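Local coordinates for protein rhodopsin (PDB 6KFQ) that works as a light-driven proton pump, a highly thermostable microbial rhodopsin that carries retinal among its transmembrane helices, at residues D63-Y68 against A125-L130; V98-S103 against S147-E152; G185-G190 against S195-L200. All blocks are in the same frame, centred on the assembly; numbering follows the deposited sequence.

Contact 1: D63-Y68 against A125-L130; sequences DGREFY and AGRAIL. With MPG ([(Z)-octadec-9-enyl] (2R)-2,3-bis(oxidanyl)propanoate), chain B.
Arg65 and Arg127 meet through their guanidinium groups; the side chains run past each other in opposite directions, with the guanidinium planes 70° apart. Arg127 NH1 stands 3.5 Å from Arg65 NH2, above one face of the Arg65 group and toward its rim. Both atoms are donors, so they do not bond to each other; the carboxylate of Asp63 lies beside both, but bonds only to Arg65. Arg65 NE meets Asp63 OD2 on the syn side, tilted out of the carboxylate plane, in a salt bridge (2.9 Å, N-H...O angle 154°). Arg65 NH2 adds a weak bond to the same oxygen and also donates to Gly119 O, which should limit rotation of the guanidinium. A bend at chi3 (-69°) turns Arg65 NE and NH2 toward Asp63 OD2. Asp63 OD1 accepts from Arg65 N at 3.1 Å and closes an Asx turn, while Gly64 between them has backbone angles that favour glycine.

This well-bonded side contrasts with the looser approach of Arg127. Arg127 NH1 is 4.4 Å from Asp63 OD2, too long for a salt bridge, though the opposite charges probably still attract. The two segments bury just 84 Å² together, and the three touching residues are all partly exposed. On its lipid side helix 124-153 meets a monoolein-like molecule, Gly126 CA lying 3.3 Å from its O2 and Ile129 CG2 3.7 Å from C4.

Phe67 pairs by backbone with Thr59, so the Asx turn lies in the connection of a two-stranded antiparallel hairpin between helices 32-53 and 70-90, as in the B-C loop of bacteriorhodopsin.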
loop_
_atom_site.group_PDB
_atom_site.type_symbol
_atom_site.label_atom_id
_atom_site.label_comp_id
_atom_site.label_asym_id
_atom_site.label_seq_id
_atom_site.Cartn_x
_atom_site.Cartn_y
_atom_site.Cartn_z
ATOM N N ASP A 63 3.258 -27.176 -6.848
ATOM C CA ASP A 63 3.881 -27.787 -5.678
ATOM C C ASP A 63 2.906 -27.986 -4.517
ATOM O O ASP A 63 3.319 -28.456 -3.452
ATOM C CB ASP A 63 5.083 -26.954 -5.217
ATOM C CG ASP A 63 4.721 -25.511 -4.907
ATOM O OD1 ASP A 63 3.518 -25.182 -4.829
ATOM O OD2 ASP A 63 5.651 -24.691 -4.750
ATOM N N GLY A 64 1.632 -27.647 -4.690
ATOM C CA GLY A 64 0.649 -27.840 -3.646
ATOM C C GLY A 64 0.439 -26.657 -2.722
ATOM O O GLY A 64 -0.474 -26.696 -1.888
ATOM N N ARG A 65 1.251 -25.612 -2.829
ATOM C CA ARG A 65 1.016 -24.422 -2.022
ATOM C C ARG A 65 -0.242 -23.703 -2.494
ATOM O O ARG A 65 -0.465 -23.534 -3.694
ATOM C CB ARG A 65 2.210 -23.468 -2.097
ATOM C CG ARG A 65 3.475 -23.986 -1.439
ATOM C CD ARG A 65 4.565 -22.918 -1.426
ATOM N NE ARG A 65 5.078 -22.628 -2.763
ATOM C CZ ARG A 65 5.005 -21.445 -3.368
ATOM N NH1 ARG A 65 4.441 -20.409 -2.760
ATOM N NH2 ARG A 65 5.510 -21.296 -4.588
ATOM N N GLU A 66 -1.073 -23.284 -1.544
ATOM C CA GLU A 66 -2.166 -22.385 -1.877
ATOM C C GLU A 66 -1.621 -20.968 -1.961
ATOM O O GLU A 66 -1.003 -20.472 -1.013
ATOM C CB GLU A 66 -3.296 -22.468 -0.851
ATOM C CG GLU A 66 -4.548 -21.714 -1.292
ATOM C CD GLU A 66 -5.681 -21.778 -0.286
ATOM O OE1 GLU A 66 -5.524 -22.446 0.757
ATOM O OE2 GLU A 66 -6.732 -21.152 -0.542
ATOM N N PHE A 67 -1.833 -20.322 -3.102
ATOM C CA PHE A 67 -1.223 -19.031 -3.394
ATOM C C PHE A 67 -2.330 -18.011 -3.623
ATOM O O PHE A 67 -3.066 -18.106 -4.610
ATOM C CB PHE A 67 -0.297 -19.130 -4.608
ATOM C CG PHE A 67 0.352 -17.825 -4.985
ATOM C CD1 PHE A 67 1.068 -17.092 -4.047
ATOM C CD2 PHE A 67 0.253 -17.335 -6.276
ATOM C CE1 PHE A 67 1.663 -15.889 -4.387
ATOM C CE2 PHE A 67 0.856 -16.136 -6.633
ATOM C CZ PHE A 67 1.562 -15.410 -5.686
ATOM N N TYR A 68 -2.444 -17.043 -2.709
ATOM C CA TYR A 68 -3.396 -15.935 -2.829
ATOM C C TYR A 68 -2.797 -14.848 -3.712
ATOM O O TYR A 68 -2.169 -13.900 -3.236
ATOM C CB TYR A 68 -3.763 -15.383 -1.455
ATOM C CG TYR A 68 -4.789 -16.226 -0.743
ATOM C CD1 TYR A 68 -6.147 -15.999 -0.923
ATOM C CD2 TYR A 68 -4.404 -17.259 0.098
ATOM C CE1 TYR A 68 -7.095 -16.775 -0.279
ATOM C CE2 TYR A 68 -5.340 -18.039 0.747
ATOM C CZ TYR A 68 -6.684 -17.793 0.554
ATOM O OH TYR A 68 -7.624 -18.564 1.197
ATOM N N ALA A 125 14.978 -21.916 -6.393
ATOM C CA ALA A 125 16.066 -20.991 -6.688
ATOM C C ALA A 125 15.556 -19.765 -7.434
ATOM O O ALA A 125 16.033 -18.646 -7.207
ATOM C CB ALA A 125 17.154 -21.705 -7.492
ATOM N N GLY A 126 14.591 -19.951 -8.333
ATOM C CA GLY A 126 14.003 -18.809 -9.000
ATOM C C GLY A 126 13.212 -17.940 -8.046
ATOM O O GLY A 126 13.183 -16.716 -8.193
ATOM N N ARG A 127 12.579 -18.552 -7.044
ATOM C CA ARG A 127 11.832 -17.776 -6.059
ATOM C C ARG A 127 12.759 -16.872 -5.255
ATOM O O ARG A 127 12.429 -15.709 -4.984
ATOM C CB ARG A 127 11.059 -18.722 -5.139
ATOM C CG ARG A 127 9.945 -18.065 -4.347
ATOM C CD ARG A 127 9.017 -19.128 -3.780
ATOM N NE ARG A 127 9.674 -19.868 -2.711
ATOM C CZ ARG A 127 9.458 -21.146 -2.437
ATOM N NH1 ARG A 127 8.605 -21.853 -3.168
ATOM N NH2 ARG A 127 10.109 -21.721 -1.436
ATOM N N ALA A 128 13.937 -17.385 -4.897
ATOM C CA ALA A 128 14.876 -16.623 -4.082
ATOM C C ALA A 128 15.421 -15.428 -4.844
ATOM O O ALA A 128 15.436 -14.303 -4.329
ATOM C CB ALA A 128 16.013 -17.533 -3.610
ATOM N N ILE A 129 15.874 -15.645 -6.082
ATOM C CA ILE A 129 16.429 -14.539 -6.860
ATOM C C ILE A 129 15.362 -13.475 -7.110
ATOM O O ILE A 129 15.647 -12.273 -7.078
ATOM C CB ILE A 129 17.055 -15.049 -8.175
ATOM C CG1 ILE A 129 17.786 -13.916 -8.892
ATOM C CG2 ILE A 129 16.011 -15.643 -9.098
ATOM C CD1 ILE A 129 19.042 -13.460 -8.180
ATOM N N LEU A 130 14.120 -13.898 -7.347
ATOM C CA LEU A 130 13.051 -12.929 -7.580
ATOM C C LEU A 130 12.691 -12.165 -6.312
ATOM O O LEU A 130 12.322 -10.985 -6.384
ATOM C CB LEU A 130 11.818 -13.632 -8.137
ATOM C CG LEU A 130 12.016 -14.183 -9.543
ATOM C CD1 LEU A 130 10.844 -15.071 -9.958
ATOM C CD2 LEU A 130 12.204 -13.036 -10.501
HETATM C C2 MPG B . 14.773 -15.831 -12.768
HETATM C C3 MPG B . 14.987 -14.355 -13.034
HETATM C C4 MPG B . 16.205 -13.785 -12.346
HETATM C C5 MPG B . 17.498 -13.923 -13.117
HETATM C C6 MPG B . 17.727 -12.843 -14.153
HETATM C C7 MPG B . 18.033 -11.470 -13.566
HETATM C C8 MPG B . 18.333 -10.408 -14.582
HETATM C C9 MPG B . 18.791 -9.117 -13.972
HETATM C C10 MPG B . 18.268 -7.921 -14.119
HETATM C C11 MPG B . 18.776 -6.695 -13.422
HETATM C C12 MPG B . 19.150 -5.565 -14.337
HETATM C C13 MPG B . 18.009 -4.626 -14.701
HETATM C C14 MPG B . 18.444 -3.421 -15.502
HETATM C C15 MPG B . 17.379 -2.364 -15.699
HETATM C C16 MPG B . 17.865 -1.145 -16.452
HETATM C C17 MPG B . 16.866 -0.037 -16.659
HETATM C C18 MPG B . 17.409 1.129 -17.455
HETATM O O1 MPG B . 13.223 -17.682 -12.773
HETATM C C1 MPG B . 13.427 -16.324 -13.228
HETATM C CXD MPG B . 11.986 -19.706 -12.627
HETATM O O2 MPG B . 13.138 -20.067 -11.884
HETATM C C21 MPG B . 11.791 -20.617 -13.828
HETATM O O3 MPG B . 11.670 -21.962 -13.392
HETATM O O4 MPG B . 11.126 -17.698 -13.593
HETATM C CX3 MPG B . 12.054 -18.248 -13.060
#

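Contact 2: V98-S103 against S147-E152; sequences VTFIAS and SRLFAE. With MPG ([(Z)-octadec-9-enyl] (2R)-2,3-bis(oxidanyl)propanoate), chain O; SO4 (sulfate ion), chain S.
Phe100 and Arg148 are brought together by their torsions: Phe100 holds CG trans to the backbone N (chi1 172°), aiming the ring at helix 124-153, while Arg148 leaves its backbone in the same way and then bends at chi2 (69°), laying its aliphatic part over that ring. The two side chains pass in opposite directions. Arg148 CG lies 3.8 Å from the ring centroid of Phe100, over the face and shifted toward the rim, which meets the geometry of a CH-pi contact. Arg148 CG also comes 3.4 Å from Phe100 CE1, so the packing is close. Leu149 adds to the packing, its CD2 approaching Phe100 CE2 obliquely at 3.6 Å.

Farther out, the guanidinium of Arg148 is fixed at its edges. Arg148 NE and NH2 grip Glu152 OE2 side-on, the bond from Arg148 NE (2.9 Å) using the anti lone pair of that oxygen; Glu152 OE1 has a second partner in Arg155. NH1 and NH2 turn to a sulfate, probably from the crystallisation liquor: Arg148 NH1 reaches O1 in a nearly straight bond (2.9 Å, 175°), and Arg148 NH2 reaches O3 at 2.8 Å. The backbone N of Phe100, in the first turn of helix 98-120, donates to sulfate O2 at 2.8 Å, and Asn97 ND2 joins in, so the anion bridges the two helices near the amino end of one. A leucine in place of Arg148 would probably leave Glu152 OE2 without its mate and the sulfate with fewer donors.

Helix 70-90 backs this pairing, with Cys87 touching both Phe100 and Leu149, and Phe164 of helix 158-184 packs on Leu149 as well.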
loop_
_atom_site.group_PDB
_atom_site.type_symbol
_atom_site.label_atom_id
_atom_site.label_comp_id
_atom_site.label_asym_id
_atom_site.label_seq_id
_atom_site.Cartn_x
_atom_site.Cartn_y
_atom_site.Cartn_z
ATOM N N VAL A 98 7.443 14.993 -12.850
ATOM C CA VAL A 98 6.977 13.779 -13.516
ATOM C C VAL A 98 8.041 12.690 -13.454
ATOM O O VAL A 98 7.748 11.531 -13.134
ATOM C CB VAL A 98 6.565 14.084 -14.965
ATOM C CG1 VAL A 98 6.330 12.783 -15.725
ATOM C CG2 VAL A 98 5.311 14.943 -14.975
ATOM N N THR A 99 9.296 13.048 -13.745
ATOM C CA THR A 99 10.366 12.051 -13.767
ATOM C C THR A 99 10.508 11.360 -12.415
ATOM O O THR A 99 10.634 10.130 -12.344
ATOM C CB THR A 99 11.686 12.700 -14.189
ATOM O OG1 THR A 99 11.553 13.220 -15.516
ATOM C CG2 THR A 99 12.822 11.676 -14.173
ATOM N N PHE A 100 10.486 12.129 -11.325
ATOM C CA PHE A 100 10.568 11.505 -10.009
ATOM C C PHE A 100 9.362 10.610 -9.750
ATOM O O PHE A 100 9.509 9.466 -9.303
ATOM C CB PHE A 100 10.686 12.564 -8.911
ATOM C CG PHE A 100 10.593 11.986 -7.532
ATOM C CD1 PHE A 100 11.708 11.436 -6.922
ATOM C CD2 PHE A 100 9.382 11.950 -6.861
ATOM C CE1 PHE A 100 11.624 10.879 -5.664
ATOM C CE2 PHE A 100 9.280 11.381 -5.591
ATOM C CZ PHE A 100 10.398 10.854 -4.988
ATOM N N ILE A 101 8.155 11.123 -10.012
ATOM C CA ILE A 101 6.943 10.375 -9.683
ATOM C C ILE A 101 6.858 9.097 -10.510
ATOM O O ILE A 101 6.553 8.021 -9.982
ATOM C CB ILE A 101 5.698 11.264 -9.868
ATOM C CG1 ILE A 101 5.707 12.385 -8.830
ATOM C CG2 ILE A 101 4.410 10.440 -9.707
ATOM C CD1 ILE A 101 4.590 13.422 -9.008
ATOM N N ALA A 102 7.141 9.187 -11.812
ATOM C CA ALA A 102 7.128 7.989 -12.646
ATOM C C ALA A 102 8.205 7.005 -12.208
ATOM O O ALA A 102 7.990 5.786 -12.226
ATOM C CB ALA A 102 7.308 8.367 -14.119
ATOM N N SER A 103 9.375 7.515 -11.814
ATOM C CA SER A 103 10.442 6.643 -11.327
ATOM C C SER A 103 10.022 5.918 -10.062
ATOM O O SER A 103 10.229 4.706 -9.926
ATOM C CB SER A 103 11.711 7.451 -11.060
ATOM O OG SER A 103 12.226 7.980 -12.262
ATOM N N SER A 147 15.163 10.262 0.567
ATOM C CA SER A 147 16.134 11.242 0.090
ATOM C C SER A 147 15.482 12.441 -0.587
ATOM O O SER A 147 16.049 13.536 -0.571
ATOM C CB SER A 147 17.114 10.577 -0.880
ATOM O OG SER A 147 16.439 10.164 -2.055
ATOM N N ARG A 148 14.313 12.263 -1.195
ATOM C CA ARG A 148 13.667 13.334 -1.948
ATOM C C ARG A 148 12.441 13.906 -1.254
ATOM O O ARG A 148 12.350 15.122 -1.063
ATOM C CB ARG A 148 13.275 12.826 -3.339
ATOM C CG ARG A 148 12.549 13.842 -4.199
ATOM C CD ARG A 148 13.464 14.983 -4.614
ATOM N NE ARG A 148 12.746 15.950 -5.431
ATOM C CZ ARG A 148 12.681 15.903 -6.754
ATOM N NH1 ARG A 148 13.314 14.944 -7.418
ATOM N NH2 ARG A 148 11.994 16.824 -7.412
ATOM N N LEU A 149 11.481 13.064 -0.867
ATOM C CA LEU A 149 10.201 13.608 -0.415
ATOM C C LEU A 149 10.287 14.225 0.973
ATOM O O LEU A 149 9.576 15.199 1.249
ATOM C CB LEU A 149 9.117 12.533 -0.459
ATOM C CG LEU A 149 8.659 12.129 -1.858
ATOM C CD1 LEU A 149 7.475 11.177 -1.779
ATOM C CD2 LEU A 149 8.324 13.360 -2.685
ATOM N N PHE A 150 11.126 13.689 1.867
ATOM C CA PHE A 150 11.275 14.332 3.172
ATOM C C PHE A 150 11.833 15.738 3.018
ATOM O O PHE A 150 11.430 16.660 3.738
ATOM C CB PHE A 150 12.172 13.499 4.089
ATOM C CG PHE A 150 11.430 12.452 4.881
ATOM C CD1 PHE A 150 11.207 11.195 4.347
ATOM C CD2 PHE A 150 10.952 12.733 6.158
ATOM C CE1 PHE A 150 10.521 10.222 5.067
ATOM C CE2 PHE A 150 10.268 11.766 6.888
ATOM C CZ PHE A 150 10.055 10.508 6.342
ATOM N N ALA A 151 12.762 15.921 2.082
ATOM C CA ALA A 151 13.304 17.253 1.846
ATOM C C ALA A 151 12.257 18.170 1.229
ATOM O O ALA A 151 12.139 19.336 1.620
ATOM C CB ALA A 151 14.542 17.163 0.954
ATOM N N GLU A 152 11.494 17.660 0.260
ATOM C CA GLU A 152 10.441 18.463 -0.351
ATOM C C GLU A 152 9.403 18.885 0.679
ATOM O O GLU A 152 8.998 20.051 0.723
ATOM C CB GLU A 152 9.782 17.678 -1.479
ATOM C CG GLU A 152 10.717 17.405 -2.657
ATOM C CD GLU A 152 10.715 18.535 -3.662
ATOM O OE1 GLU A 152 10.006 19.540 -3.430
ATOM O OE2 GLU A 152 11.417 18.410 -4.692
HETATM C C2 MPG O . 10.257 10.464 -22.950
HETATM C C3 MPG O . 11.279 11.461 -22.463
HETATM C C4 MPG O . 11.105 11.857 -21.013
HETATM C C5 MPG O . 11.334 10.742 -20.016
HETATM C C6 MPG O . 11.494 11.221 -18.590
HETATM C C7 MPG O . 11.757 10.123 -17.566
HETATM C C8 MPG O . 10.602 9.199 -17.331
HETATM C C9 MPG O . 10.872 8.170 -16.276
HETATM C C10 MPG O . 10.917 6.882 -16.500
HETATM C C11 MPG O . 11.179 5.785 -15.515
HETATM C C12 MPG O . 10.137 4.708 -15.546
HETATM C C13 MPG O . 9.859 4.164 -16.939
HETATM C C14 MPG O . 8.863 3.030 -16.988
HETATM C C15 MPG O . 9.380 1.724 -16.442
HETATM C C16 MPG O . 8.355 0.614 -16.441
HETATM C C17 MPG O . 8.843 -0.713 -15.909
HETATM C C18 MPG O . 7.754 -1.757 -15.812
HETATM C C1 MPG O . 8.859 11.005 -22.999
HETATM S S SO4 S . 12.047 15.688 -11.058
HETATM O O1 SO4 S . 13.027 14.913 -10.307
HETATM O O2 SO4 S . 10.962 14.844 -11.541
HETATM O O3 SO4 S . 11.510 16.726 -10.180
HETATM O O4 SO4 S . 12.678 16.329 -12.212
#

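Contact 3: G185-G190 against S195-L200; sequences GTEGFG and SVEVFL. With MPG ([(Z)-octadec-9-enyl] (2R)-2,3-bis(oxidanyl)propanoate), chain Q; MPG ([(Z)-octadec-9-enyl] (2R)-2,3-bis(oxidanyl)propanoate), chain G.
Thr186 and Glu197 are joined by two hydrogen bonds that converge on Glu197 OE2. Thr186 N donates to Glu197 OE2 at 2.9 Å with an N-H...O angle of 168°, from above the carboxylate plane, and Thr186 OG1 donates to the same Glu197 OE2 at 2.9 Å along its syn lone pair. Two torsions make this possible: the threonine hydroxyl sits between its own backbone N and carbonyl carbon (chi1 61°), and the extended Glu197 leaves helix 194-218 with CG opposite the backbone N. The second oxygen, Glu197 OE1, lies only 2.6 Å from Glu187 OE2; the side chains cross at about a right angle, their carboxylate planes 40° apart. Glu187 OE1 is hydrogen-bonded to Tyr72 OH, a second-shell link that positions this side chain. A pair of glutamates on the loop and on the following helix is reminiscent of the proton-release pair of bacteriorhodopsin, and may play a similar part here.

Around this polar centre the backbone is tightly folded. Gly185 opens a type I turn, and its O accepts from the N atoms of both Gly188 and Gly190. Gly185 CA lies 3.7 Å from Glu197 OE2, with little room between them for a side chain.

On its outer side helix 194-218 is lipid-facing: one alkyl chain lies over the face of the Phe199 ring, another meets the ring edge, and Leu200 CD2 is 3.6 Å from C7 of the latter. The loop thus ties helix 158-184, whose Val181 touches Glu197 and Leu200, to helix 194-218, while Trp5 and Leu6 of helix 2-23 pack on Val198.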
loop_
_atom_site.group_PDB
_atom_site.type_symbol
_atom_site.label_atom_id
_atom_site.label_comp_id
_atom_site.label_asym_id
_atom_site.label_seq_id
_atom_site.Cartn_x
_atom_site.Cartn_y
_atom_site.Cartn_z
ATOM N N GLY A 185 5.806 -16.747 5.827
ATOM C CA GLY A 185 4.589 -17.396 5.386
ATOM C C GLY A 185 4.860 -18.485 4.366
ATOM O O GLY A 185 5.989 -18.947 4.183
ATOM N N THR A 186 3.792 -18.868 3.661
ATOM C CA THR A 186 3.852 -20.021 2.768
ATOM C C THR A 186 4.677 -19.736 1.517
ATOM O O THR A 186 5.239 -20.665 0.925
ATOM C CB THR A 186 2.434 -20.447 2.388
ATOM O OG1 THR A 186 1.785 -19.373 1.695
ATOM C CG2 THR A 186 1.632 -20.773 3.644
ATOM N N GLU A 187 4.755 -18.470 1.095
ATOM C CA GLU A 187 5.575 -18.129 -0.063
ATOM C C GLU A 187 7.059 -18.278 0.238
ATOM O O GLU A 187 7.854 -18.503 -0.677
ATOM C CB GLU A 187 5.290 -16.702 -0.532
ATOM C CG GLU A 187 4.030 -16.534 -1.362
ATOM C CD GLU A 187 2.897 -15.909 -0.565
ATOM O OE1 GLU A 187 2.585 -14.716 -0.776
ATOM O OE2 GLU A 187 2.324 -16.612 0.284
ATOM N N GLY A 188 7.447 -18.145 1.504
ATOM C CA GLY A 188 8.837 -18.250 1.896
ATOM C C GLY A 188 9.159 -19.540 2.620
ATOM O O GLY A 188 9.086 -20.626 2.037
ATOM N N PHE A 189 9.509 -19.429 3.903
ATOM C CA PHE A 189 10.003 -20.571 4.660
ATOM C C PHE A 189 8.894 -21.421 5.265
ATOM O O PHE A 189 9.154 -22.566 5.660
ATOM C CB PHE A 189 10.935 -20.092 5.774
ATOM C CG PHE A 189 12.263 -19.580 5.276
ATOM C CD1 PHE A 189 13.335 -20.441 5.144
ATOM C CD2 PHE A 189 12.432 -18.246 4.946
ATOM C CE1 PHE A 189 14.556 -19.986 4.687
ATOM C CE2 PHE A 189 13.651 -17.778 4.491
ATOM C CZ PHE A 189 14.719 -18.652 4.358
ATOM N N GLY A 190 7.675 -20.900 5.350
ATOM C CA GLY A 190 6.614 -21.657 5.990
ATOM C C GLY A 190 6.810 -21.809 7.481
ATOM O O GLY A 190 6.462 -22.855 8.046
ATOM N N SER A 195 -2.917 -19.469 7.568
ATOM C CA SER A 195 -3.871 -18.667 8.330
ATOM C C SER A 195 -3.178 -17.513 9.045
ATOM O O SER A 195 -3.682 -16.384 9.046
ATOM C CB SER A 195 -4.620 -19.543 9.331
ATOM O OG SER A 195 -5.322 -18.718 10.245
ATOM N N VAL A 196 -2.017 -17.768 9.651
ATOM C CA VAL A 196 -1.272 -16.701 10.316
ATOM C C VAL A 196 -0.802 -15.667 9.300
ATOM O O VAL A 196 -0.911 -14.453 9.524
ATOM C CB VAL A 196 -0.094 -17.286 11.113
ATOM C CG1 VAL A 196 0.808 -16.172 11.629
ATOM C CG2 VAL A 196 -0.601 -18.138 12.258
ATOM N N GLU A 197 -0.255 -16.134 8.173
ATOM C CA GLU A 197 0.177 -15.221 7.117
ATOM C C GLU A 197 -0.955 -14.295 6.680
ATOM O O GLU A 197 -0.758 -13.083 6.511
ATOM C CB GLU A 197 0.693 -16.015 5.919
ATOM C CG GLU A 197 1.009 -15.155 4.714
ATOM C CD GLU A 197 1.264 -15.970 3.462
ATOM O OE1 GLU A 197 1.306 -15.359 2.378
ATOM O OE2 GLU A 197 1.402 -17.212 3.556
ATOM N N VAL A 198 -2.144 -14.857 6.462
ATOM C CA VAL A 198 -3.258 -14.041 5.988
ATOM C C VAL A 198 -3.664 -13.026 7.050
ATOM O O VAL A 198 -3.955 -11.865 6.740
ATOM C CB VAL A 198 -4.429 -14.945 5.565
ATOM C CG1 VAL A 198 -5.699 -14.134 5.343
ATOM C CG2 VAL A 198 -4.053 -15.694 4.283
ATOM N N PHE A 199 -3.692 -13.449 8.316
ATOM C CA PHE A 199 -3.954 -12.520 9.414
ATOM C C PHE A 199 -2.966 -11.360 9.403
ATOM O O PHE A 199 -3.354 -10.192 9.517
ATOM C CB PHE A 199 -3.878 -13.266 10.750
ATOM C CG PHE A 199 -3.944 -12.359 11.951
ATOM C CD1 PHE A 199 -5.147 -11.802 12.342
ATOM C CD2 PHE A 199 -2.799 -12.058 12.676
ATOM C CE1 PHE A 199 -5.216 -10.958 13.442
ATOM C CE2 PHE A 199 -2.861 -11.221 13.781
ATOM C CZ PHE A 199 -4.082 -10.673 14.163
ATOM N N LEU A 200 -1.677 -11.666 9.276
ATOM C CA LEU A 200 -0.668 -10.619 9.347
ATOM C C LEU A 200 -0.847 -9.607 8.224
ATOM O O LEU A 200 -0.820 -8.393 8.462
ATOM C CB LEU A 200 0.729 -11.243 9.312
ATOM C CG LEU A 200 1.037 -12.003 10.604
ATOM C CD1 LEU A 200 2.344 -12.777 10.493
ATOM C CD2 LEU A 200 1.073 -11.039 11.800
HETATM C C7 MPG Q . -6.853 -23.283 11.138
HETATM C C8 MPG Q . -5.630 -22.774 11.838
HETATM C C9 MPG Q . -5.901 -21.679 12.825
HETATM C C10 MPG Q . -5.331 -20.498 12.825
HETATM C C11 MPG Q . -5.504 -19.410 13.842
HETATM C C12 MPG Q . -4.724 -18.168 13.520
HETATM C C13 MPG Q . -4.798 -17.090 14.588
HETATM C C14 MPG Q . -4.029 -15.833 14.259
HETATM C C15 MPG Q . -4.021 -14.793 15.361
HETATM C C16 MPG Q . -5.367 -14.196 15.683
HETATM C C17 MPG Q . -5.339 -13.139 16.760
HETATM C C18 MPG Q . -6.648 -12.415 16.961
HETATM C C2 MPG G . -0.593 -15.544 15.793
HETATM C C3 MPG G . -0.144 -14.323 16.557
HETATM C C4 MPG G . 0.107 -13.101 15.705
HETATM C C5 MPG G . 0.639 -11.939 16.507
HETATM C C6 MPG G . 0.286 -10.564 15.986
HETATM C C7 MPG G . 1.379 -9.885 15.172
HETATM C C8 MPG G . 1.192 -8.404 15.022
HETATM C C9 MPG G . -0.151 -8.023 14.482
HETATM O O1 MPG G . -1.283 -17.857 15.944
HETATM C C1 MPG G . -1.027 -16.656 16.707
HETATM C CXD MPG G . -1.879 -20.145 15.738
HETATM O O2 MPG G . -2.471 -21.210 16.465
HETATM C C21 MPG G . -0.525 -20.547 15.177
HETATM O O3 MPG G . -0.693 -21.673 14.326
HETATM O O4 MPG G . -2.156 -18.879 17.749
HETATM C CX3 MPG G . -1.790 -18.895 16.603
#

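Overall arrangement
Contacts 1 and 3 adjoin, their centres 12 Å apart on the same side of the chain's centre, and touch where Arg127 NE lies 3.1 Å from Glu187 O and Arg65 CD packs near Thr186 O. The 63-68 hairpin segment, the start of helix 124-153 and the loop before helix 194-218 thus form one cluster, probably extracellular as in related pumps. Contact 2 lies about 33 Å from either centre, near the other end of the bundle, and shares helix 124-153 with contact 1. Along the chain contacts 1 and 2 interleave, both closing before contact 3 opens; together they tie loops and helices at both ends of the seven-helix bundle.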